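Local coordinates for protein N-terminal acetyltransferase B complex subunit NAT3 (PDB 5K04) that binds coenzyme A and transfers acetyl groups to the N-termini of proteins, probably as the catalytic subunit of the NatB complex, at residues E25-V29 / S30-Q34; T101-K104 / D105-F108; L119-I122 / L123-L127. One frame throughout, in Å; residues are numbered along the deposited sequence.

Contact 1 of 3, residues E25-V29 / S30-Q34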
loop_
_atom_site.group_PDB
_atom_site.type_symbol
_atom_site.label_atom_id
_atom_site.label_comp_id
_atom_site.label_asym_id
_atom_site.label_seq_id
_atom_site.Cartn_x
_atom_site.Cartn_y
_atom_site.Cartn_z
ATOM N N GLU B 25 -6.791 -14.096 4.266
ATOM C CA GLU B 25 -6.134 -13.309 5.294
ATOM C C GLU B 25 -5.171 -12.324 4.651
ATOM O O GLU B 25 -4.581 -12.590 3.599
ATOM C CB GLU B 25 -5.371 -14.221 6.266
ATOM C CG GLU B 25 -6.163 -15.417 6.813
ATOM C CD GLU B 25 -7.157 -15.048 7.909
ATOM O OE1 GLU B 25 -7.261 -13.848 8.272
ATOM O OE2 GLU B 25 -7.834 -15.973 8.409
ATOM N N ASN B 26 -4.989 -11.183 5.296
ATOM C CA ASN B 26 -3.905 -10.293 4.909
ATOM C C ASN B 26 -2.898 -10.309 6.045
ATOM O O ASN B 26 -3.165 -9.789 7.134
ATOM C CB ASN B 26 -4.380 -8.882 4.582
ATOM C CG ASN B 26 -3.261 -8.037 3.986
ATOM O OD1 ASN B 26 -2.992 -8.109 2.792
ATOM N ND2 ASN B 26 -2.574 -7.267 4.831
ATOM N N PHE B 27 -1.757 -10.943 5.792
ATOM C CA PHE B 27 -0.773 -11.224 6.821
ATOM C C PHE B 27 0.090 -9.997 7.097
ATOM O O PHE B 27 0.043 -8.984 6.392
ATOM C CB PHE B 27 0.114 -12.408 6.410
ATOM C CG PHE B 27 -0.649 -13.676 6.128
ATOM C CD1 PHE B 27 -1.360 -14.318 7.135
ATOM C CD2 PHE B 27 -0.643 -14.231 4.860
ATOM C CE1 PHE B 27 -2.068 -15.488 6.883
ATOM C CE2 PHE B 27 -1.355 -15.392 4.591
ATOM C CZ PHE B 27 -2.063 -16.029 5.605
ATOM N N ASN B 28 0.897 -10.114 8.150
ATOM C CA ASN B 28 1.930 -9.131 8.422
ATOM C C ASN B 28 2.935 -9.078 7.277
ATOM O O ASN B 28 3.200 -10.074 6.591
ATOM C CB ASN B 28 2.660 -9.464 9.728
ATOM C CG ASN B 28 1.821 -9.176 10.962
ATOM O OD1 ASN B 28 0.642 -9.513 11.016
ATOM N ND2 ASN B 28 2.436 -8.543 11.964
ATOM N N VAL B 29 3.491 -7.884 7.086
ATOM C CA VAL B 29 4.654 -7.680 6.222
ATOM C C VAL B 29 5.712 -8.761 6.449
ATOM O O VAL B 29 6.280 -9.312 5.495
ATOM C CB VAL B 29 5.203 -6.264 6.464
ATOM C CG1 VAL B 29 6.586 -6.053 5.844
ATOM C CG2 VAL B 29 4.197 -5.240 5.952
ATOM N N SER B 30 5.970 -9.099 7.717
ATOM C CA SER B 30 7.059 -10.017 8.037
ATOM C C SER B 30 6.785 -11.430 7.533
ATOM O O SER B 30 7.718 -12.159 7.183
ATOM C CB SER B 30 7.286 -10.039 9.542
ATOM O OG SER B 30 6.136 -10.550 10.201
ATOM N N PHE B 31 5.520 -11.831 7.504
ATOM C CA PHE B 31 5.162 -13.175 7.066
ATOM C C PHE B 31 5.347 -13.325 5.553
ATOM O O PHE B 31 5.967 -14.285 5.081
ATOM C CB PHE B 31 3.718 -13.448 7.495
ATOM C CG PHE B 31 3.263 -14.857 7.295
ATOM C CD1 PHE B 31 3.695 -15.867 8.150
ATOM C CD2 PHE B 31 2.354 -15.173 6.288
ATOM C CE1 PHE B 31 3.255 -17.183 7.987
ATOM C CE2 PHE B 31 1.902 -16.488 6.118
ATOM C CZ PHE B 31 2.354 -17.494 6.970
ATOM N N TYR B 32 4.806 -12.379 4.782
ATOM C CA TYR B 32 5.040 -12.352 3.339
ATOM C C TYR B 32 6.521 -12.317 3.012
ATOM O O TYR B 32 6.997 -13.067 2.153
ATOM C CB TYR B 32 4.366 -11.135 2.726
ATOM C CG TYR B 32 2.882 -11.232 2.728
ATOM C CD1 TYR B 32 2.238 -12.251 2.031
ATOM C CD2 TYR B 32 2.115 -10.306 3.434
ATOM C CE1 TYR B 32 0.868 -12.337 2.028
ATOM C CE2 TYR B 32 0.758 -10.382 3.440
ATOM C CZ TYR B 32 0.128 -11.385 2.737
ATOM O OH TYR B 32 -1.242 -11.425 2.760
ATOM N N SER B 33 7.255 -11.411 3.658
ATOM C CA SER B 33 8.668 -11.240 3.342
ATOM C C SER B 33 9.479 -12.476 3.731
ATOM O O SER B 33 10.477 -12.797 3.074
ATOM C CB SER B 33 9.209 -9.997 4.050
ATOM O OG SER B 33 9.266 -10.241 5.445
ATOM N N GLN B 34 9.067 -13.163 4.797
ATOM C CA GLN B 34 9.714 -14.408 5.207
ATOM C C GLN B 34 9.619 -15.470 4.121
ATOM O O GLN B 34 10.590 -16.184 3.852
ATOM C CB GLN B 34 9.081 -14.932 6.509
ATOM C CG GLN B 34 9.638 -16.284 6.963
ATOM C CD GLN B 34 8.805 -16.989 8.052
ATOM O OE1 GLN B 34 7.590 -16.805 8.167
ATOM N NE2 GLN B 34 9.477 -17.809 8.847
#

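Contact 2 of 3, residues T101-K104 / D105-F108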
loop_
_atom_site.group_PDB
_atom_site.type_symbol
_atom_site.label_atom_id
_atom_site.label_comp_id
_atom_site.label_asym_id
_atom_site.label_seq_id
_atom_site.Cartn_x
_atom_site.Cartn_y
_atom_site.Cartn_z
ATOM N N THR B 101 11.709 -27.638 -9.115
ATOM C CA THR B 101 12.635 -28.719 -8.781
ATOM C C THR B 101 12.857 -28.810 -7.281
ATOM O O THR B 101 13.113 -29.898 -6.750
ATOM C CB THR B 101 13.974 -28.532 -9.503
ATOM O OG1 THR B 101 14.551 -27.273 -9.135
ATOM C CG2 THR B 101 13.782 -28.577 -11.012
ATOM N N GLN B 102 12.770 -27.673 -6.599
ATOM C CA GLN B 102 12.820 -27.635 -5.146
ATOM C C GLN B 102 11.688 -28.463 -4.533
ATOM O O GLN B 102 11.894 -29.164 -3.534
ATOM C CB GLN B 102 12.774 -26.166 -4.727
ATOM C CG GLN B 102 12.478 -25.850 -3.292
ATOM C CD GLN B 102 12.661 -24.357 -3.019
ATOM O OE1 GLN B 102 12.517 -23.527 -3.922
ATOM N NE2 GLN B 102 13.013 -24.017 -1.781
ATOM N N VAL B 103 10.496 -28.426 -5.150
ATOM C CA VAL B 103 9.362 -29.234 -4.695
ATOM C C VAL B 103 9.544 -30.697 -5.077
ATOM O O VAL B 103 9.261 -31.598 -4.281
ATOM C CB VAL B 103 8.047 -28.682 -5.280
ATOM C CG1 VAL B 103 6.887 -29.635 -5.004
ATOM C CG2 VAL B 103 7.745 -27.293 -4.740
ATOM N N LYS B 104 9.996 -30.957 -6.313
ATOM C CA LYS B 104 10.174 -32.332 -6.779
ATOM C C LYS B 104 11.152 -33.105 -5.907
ATOM O O LYS B 104 11.081 -34.337 -5.834
ATOM C CB LYS B 104 10.670 -32.341 -8.222
ATOM C CG LYS B 104 9.648 -31.939 -9.282
ATOM C CD LYS B 104 10.332 -32.009 -10.638
ATOM C CE LYS B 104 9.446 -31.555 -11.767
ATOM N NZ LYS B 104 10.222 -31.542 -13.035
ATOM N N ASP B 105 12.088 -32.403 -5.273
ATOM C CA ASP B 105 13.073 -33.008 -4.392
ATOM C C ASP B 105 12.513 -33.311 -3.016
ATOM O O ASP B 105 13.229 -33.894 -2.195
ATOM C CB ASP B 105 14.286 -32.092 -4.236
ATOM C CG ASP B 105 15.087 -31.956 -5.512
ATOM O OD1 ASP B 105 14.799 -32.700 -6.477
ATOM O OD2 ASP B 105 15.998 -31.097 -5.549
ATOM N N THR B 106 11.280 -32.898 -2.733
ATOM C CA THR B 106 10.632 -33.298 -1.498
ATOM C C THR B 106 9.767 -34.523 -1.758
ATOM O O THR B 106 9.592 -34.964 -2.891
ATOM C CB THR B 106 9.804 -32.164 -0.912
ATOM O OG1 THR B 106 8.644 -31.961 -1.722
ATOM C CG2 THR B 106 10.638 -30.895 -0.834
ATOM N N LEU B 107 9.250 -35.091 -0.672
ATOM C CA LEU B 107 8.581 -36.379 -0.721
ATOM C C LEU B 107 7.103 -36.244 -1.064
ATOM O O LEU B 107 6.557 -37.066 -1.814
ATOM C CB LEU B 107 8.739 -37.098 0.619
ATOM C CG LEU B 107 10.082 -37.698 1.047
ATOM C CD1 LEU B 107 9.853 -38.545 2.284
ATOM C CD2 LEU B 107 10.728 -38.535 -0.066
ATOM N N PHE B 108 6.443 -35.227 -0.511
ATOM C CA PHE B 108 5.025 -35.005 -0.744
ATOM C C PHE B 108 4.725 -33.530 -0.569
ATOM O O PHE B 108 5.557 -32.759 -0.087
ATOM C CB PHE B 108 4.160 -35.848 0.200
ATOM C CG PHE B 108 4.391 -35.566 1.657
ATOM C CD1 PHE B 108 3.685 -34.558 2.301
ATOM C CD2 PHE B 108 5.309 -36.314 2.384
ATOM C CE1 PHE B 108 3.897 -34.291 3.648
ATOM C CE2 PHE B 108 5.525 -36.056 3.736
ATOM C CZ PHE B 108 4.814 -35.041 4.368
#

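Contact 3 of 3, residues L119-I122 / L123-L127. With COA (coenzyme A), chain D.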
loop_
_atom_site.group_PDB
_atom_site.type_symbol
_atom_site.label_atom_id
_atom_site.label_comp_id
_atom_site.label_asym_id
_atom_site.label_seq_id
_atom_site.Cartn_x
_atom_site.Cartn_y
_atom_site.Cartn_z
ATOM N N LEU B 119 -15.721 -27.855 0.321
ATOM C CA LEU B 119 -15.281 -27.315 -0.958
ATOM C C LEU B 119 -13.787 -27.534 -1.172
ATOM O O LEU B 119 -13.356 -28.034 -2.217
ATOM C CB LEU B 119 -15.594 -25.823 -0.987
ATOM C CG LEU B 119 -15.456 -25.215 -2.354
ATOM C CD1 LEU B 119 -16.425 -26.017 -3.169
ATOM C CD2 LEU B 119 -15.811 -23.750 -2.318
ATOM N N GLY B 120 -12.980 -27.119 -0.198
ATOM C CA GLY B 120 -11.542 -27.153 -0.384
ATOM C C GLY B 120 -11.021 -28.569 -0.473
ATOM O O GLY B 120 -10.100 -28.853 -1.240
ATOM N N ARG B 121 -11.626 -29.480 0.290
ATOM C CA ARG B 121 -11.172 -30.866 0.297
ATOM C C ARG B 121 -11.351 -31.492 -1.075
ATOM O O ARG B 121 -10.439 -32.134 -1.607
ATOM C CB ARG B 121 -11.943 -31.639 1.363
ATOM C CG ARG B 121 -11.745 -33.132 1.360
ATOM C CD ARG B 121 -12.634 -33.780 2.418
ATOM N NE ARG B 121 -12.414 -35.219 2.491
ATOM C CZ ARG B 121 -12.954 -36.013 3.410
ATOM N NH1 ARG B 121 -13.759 -35.504 4.334
ATOM N NH2 ARG B 121 -12.693 -37.316 3.402
ATOM N N ILE B 122 -12.515 -31.263 -1.680
ATOM C CA ILE B 122 -12.822 -31.812 -2.997
ATOM C C ILE B 122 -11.883 -31.234 -4.048
ATOM O O ILE B 122 -11.379 -31.952 -4.923
ATOM C CB ILE B 122 -14.306 -31.545 -3.325
ATOM C CG1 ILE B 122 -15.202 -32.433 -2.442
ATOM C CG2 ILE B 122 -14.601 -31.743 -4.825
ATOM C CD1 ILE B 122 -16.686 -32.088 -2.483
ATOM N N LEU B 123 -11.658 -29.922 -3.986
ATOM C CA LEU B 123 -10.683 -29.266 -4.844
ATOM C C LEU B 123 -9.349 -29.998 -4.805
ATOM O O LEU B 123 -8.814 -30.405 -5.842
ATOM C CB LEU B 123 -10.535 -27.802 -4.411
ATOM C CG LEU B 123 -9.419 -26.893 -4.930
ATOM C CD1 LEU B 123 -9.193 -27.078 -6.388
ATOM C CD2 LEU B 123 -9.791 -25.448 -4.706
ATOM N N TYR B 124 -8.802 -30.184 -3.603
ATOM C CA TYR B 124 -7.526 -30.874 -3.479
ATOM C C TYR B 124 -7.645 -32.364 -3.794
ATOM O O TYR B 124 -6.699 -32.958 -4.328
ATOM C CB TYR B 124 -6.957 -30.648 -2.084
ATOM C CG TYR B 124 -6.565 -29.205 -1.832
ATOM C CD1 TYR B 124 -5.551 -28.600 -2.570
ATOM C CD2 TYR B 124 -7.195 -28.455 -0.850
ATOM C CE1 TYR B 124 -5.183 -27.284 -2.330
ATOM C CE2 TYR B 124 -6.840 -27.136 -0.610
ATOM C CZ TYR B 124 -5.834 -26.557 -1.351
ATOM O OH TYR B 124 -5.474 -25.253 -1.111
ATOM N N GLU B 125 -8.790 -32.984 -3.483
ATOM C CA GLU B 125 -8.983 -34.370 -3.872
ATOM C C GLU B 125 -8.928 -34.523 -5.385
ATOM O O GLU B 125 -8.349 -35.490 -5.896
ATOM C CB GLU B 125 -10.302 -34.897 -3.309
ATOM C CG GLU B 125 -10.174 -35.241 -1.838
ATOM C CD GLU B 125 -11.453 -35.722 -1.212
ATOM O OE1 GLU B 125 -12.520 -35.579 -1.846
ATOM O OE2 GLU B 125 -11.381 -36.249 -0.074
ATOM N N LYS B 126 -9.516 -33.574 -6.122
ATOM C CA LYS B 126 -9.461 -33.639 -7.572
ATOM C C LYS B 126 -8.034 -33.493 -8.085
ATOM O O LYS B 126 -7.728 -33.955 -9.189
ATOM C CB LYS B 126 -10.372 -32.566 -8.166
ATOM C CG LYS B 126 -11.843 -32.956 -8.140
ATOM C CD LYS B 126 -12.730 -31.871 -8.706
ATOM C CE LYS B 126 -14.200 -32.201 -8.489
ATOM N NZ LYS B 126 -15.106 -31.175 -9.092
ATOM N N LEU B 127 -7.153 -32.884 -7.297
ATOM C CA LEU B 127 -5.747 -32.716 -7.647
ATOM C C LEU B 127 -4.876 -33.898 -7.234
ATOM O O LEU B 127 -3.665 -33.861 -7.470
ATOM C CB LEU B 127 -5.201 -31.447 -7.001
ATOM C CG LEU B 127 -5.817 -30.148 -7.522
ATOM C CD1 LEU B 127 -5.178 -28.941 -6.843
ATOM C CD2 LEU B 127 -5.671 -30.054 -9.040
HETATM N N1A COA D . -18.582 -23.795 -5.238
HETATM C C2A COA D . -18.801 -25.260 -5.455
HETATM N N3A COA D . -17.490 -25.906 -5.878
HETATM C C4A COA D . -16.203 -25.230 -6.147
HETATM C C5A COA D . -16.063 -23.631 -6.001
HETATM C C6A COA D . -17.361 -22.917 -5.451
HETATM N N6A COA D . -17.426 -21.532 -5.126
HETATM N N7A COA D . -14.588 -23.172 -6.171
HETATM C C8A COA D . -13.617 -24.386 -6.400
HETATM N N9A COA D . -14.744 -25.571 -6.309
HETATM C C1B COA D . -14.175 -27.093 -6.278
HETATM C C2B COA D . -14.918 -28.120 -7.188
HETATM O O2B COA D . -15.705 -29.237 -6.765
HETATM C C3B COA D . -13.917 -27.968 -8.311
HETATM O O3B COA D . -13.867 -28.496 -9.641
HETATM P P3B COA D . -14.587 -28.377 -11.103
HETATM O O7A COA D . -13.527 -27.842 -12.049
HETATM O O8A COA D . -14.926 -29.829 -11.465
HETATM O O9A COA D . -15.767 -27.450 -10.924
HETATM C C4B COA D . -12.564 -27.400 -7.619
HETATM O O4B COA D . -12.706 -27.041 -6.184
HETATM C C5B COA D . -11.460 -26.721 -8.516
HETATM O O5B COA D . -11.608 -25.421 -9.094
HETATM P P1A COA D . -10.771 -24.163 -9.665
HETATM O O1A COA D . -9.353 -24.587 -9.759
HETATM O O2A COA D . -11.400 -23.721 -10.952
HETATM O O3A COA D . -10.972 -23.061 -8.571
HETATM P P2A COA D . -10.889 -21.465 -8.362
HETATM O O4A COA D . -12.270 -20.919 -8.580
HETATM O O5A COA D . -9.806 -20.928 -9.161
HETATM O O6A COA D . -10.587 -21.402 -6.784
HETATM C CBP COA D . -10.765 -21.212 -4.137
HETATM C CCP COA D . -10.938 -22.073 -5.566
HETATM C CDP COA D . -11.328 -22.113 -2.832
HETATM C CEP COA D . -9.143 -20.771 -3.926
HETATM C CAP COA D . -11.712 -19.761 -4.277
HETATM O OAP COA D . -12.969 -19.875 -4.903
HETATM C C9P COA D . -11.302 -18.614 -3.221
HETATM O O9P COA D . -11.928 -18.432 -2.028
HETATM N N8P COA D . -9.858 -18.143 -3.296
HETATM C C7P COA D . -8.992 -17.859 -2.010
HETATM C C6P COA D . -9.653 -18.148 -0.612
HETATM C C5P COA D . -9.953 -19.646 -0.012
HETATM O O5P COA D . -11.168 -20.060 0.367
HETATM N N4P COA D . -8.806 -20.577 -0.016
HETATM C C3P COA D . -8.160 -21.752 -0.559
HETATM C C2P COA D . -8.666 -23.160 -0.823
HETATM S S1P COA D . -9.079 -24.318 0.447
#

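Contact 1 of 3, residues E25-V29 / S30-Q34
Val29 O receives the backbone N of Ser33 at 3.0 Å, an i to i+4 bond at the start of helix 29-38, where an aromatic cluster of Phe27, Phe31 and Tyr32 ties the incoming loop to the helix. The nearby Asn28 O takes two weak bonds, from Phe31 N and Tyr32 N. Asn28 holds the N-cap position, but its side chain makes no capping bond: it reaches the partner subunit instead, where OD1 meets Arg438 and ND2 meets Glu475 of that chain.

Within the cluster Phe31, with CG anti to its N (chi1 -172°), turns its ring edge onto one face of Phe27; the centroids are 4.5 Å apart, and Phe31 CE2 stands over the middle of the Phe27 ring. Tyr32, its CG anti to the carbonyl carbon (chi1 -70°), reaches back along the loop and brings its hydroxyl to the Phe27 amide. That hydroxyl accepts the N-H of Phe27, OH to N 3.1 Å and nearly straight (168°), so a buried phenol end pins the backbone two residues before the helix. Along the same tyrosine, Phe27 CB lies over the ring face, 4.1 Å from the Tyr32 centroid.

Contact 2 of 3, residues T101-K104 / D105-F108
The carbonyls of Thr101 and Val103 in the short helix 101-104 accept the amides of Asp105 and Thr106. Asp105 N makes an i to i+4 bond of 3.1 Å to Thr101 O. Thr106 N then bonds to Val103 O at 2.9 Å, only three residues back, so the turn tightens as the helix gives out. Asp105 still has near-helical backbone angles, whereas Thr106 is extended and sends the chain off toward strand 108-114.

Val103 O is gripped twice by the same residue. Thr106 OG1 donates to it at 2.7 Å, in the carbonyl plane and on a lone pair, while Thr106 N comes from above that plane, 57° out of it. A chi1 of 71° places OG1 between the threonine's N and its carbonyl carbon, where hydroxyl and amide can reach one oxygen together. The remaining branch, Thr106 CG2, packs against Gln102 O at 3.4 Å.

This turn belongs to the beta-alpha-beta crossover of the GNAT fold that joins the parallel neighbours 70-80 and 108-114 by way of helices 89-96 and 101-104. Thr106 is buried against Trp71 and Thr73 of strand 70-80, and Val103 also rests on Thr73. Backbone bonds from Leu107 to Trp71 and from Phe108 to Thr73 begin the pairing with that strand.

On the exposed side, Asp105 folds its carboxylate back to Thr101. Its CG lies 3.1 Å from Thr101 O, and OD1 and OD2 are both 3.3 Å from that oxygen, which therefore stands over the carboxylate carbon and faces neither oxygen in particular; all three oxygens are acceptors, and no hydrogen bond joins them.

Contact 3 of 3, residues L119-I122 / L123-L127
Arg121 presents the edge of its guanidinium to Glu125: OE2 lies near the guanidinium plane and forms a salt bridge with NE at 3.0 Å, while the nitrogen comes to OE2 from above the carboxylate plane, the two planes standing 73° apart. The Tyr124 ring is approached obliquely by Gly120 O and by the coenzyme A sulfur, S1P, 3.8 Å from Tyr124 CE2. Gly120, having no side chain, lets the same sulfur come to 3.8 Å from its CA.

Helix 118-126 of this GNAT domain gives Leu119, Gly120, Ile122, Leu123, Tyr124 and Lys126 to the coenzyme A pocket. Leu119 lays its branches against the adenine, CD2 3.6 Å from C6A. Lys126, extended beyond CG, brings NZ to three oxygens of the nucleotide: O8A of the 3'-phosphate at 2.7 Å, the ester O3B at 3.0 Å and the ribose O2B at 3.1 Å, which probably offsets the phosphate charge. Ile122 CG2 touches the lysine's CE at 3.7 Å, flanking that arm.

Leu123 packs on Ser91 and Tyr124 on Cys94 of helix 89-96, Tyr124 also meets Leu111 and Val113 of strand 108-114, and Arg121 and Glu125 lean on strand 156-162.

How the contacts relate
The three contacts follow one another along the chain without touching. Contacts 1 and 3 lie on opposite sides of the chain's centre, their centres 26 Å and their nearest atoms about 12 Å apart. Both nonetheless border a bound MES molecule, probably from the crystallisation liquor, the side chain of Glu25 at about 4 Å and that of Tyr124 at about 3 Å. Contact 3 lines the coenzyme A pocket itself, whereas the Glu25 side chain stays about 9 Å from the cofactor and contact 1 faces the partner subunit. Contact 2, 24 Å from contact 1 and 21 Å from contact 3 between centres, lies away from the annotated coenzyme A sites, at the start of strand 108-114, which helix 118-126 follows in the chain.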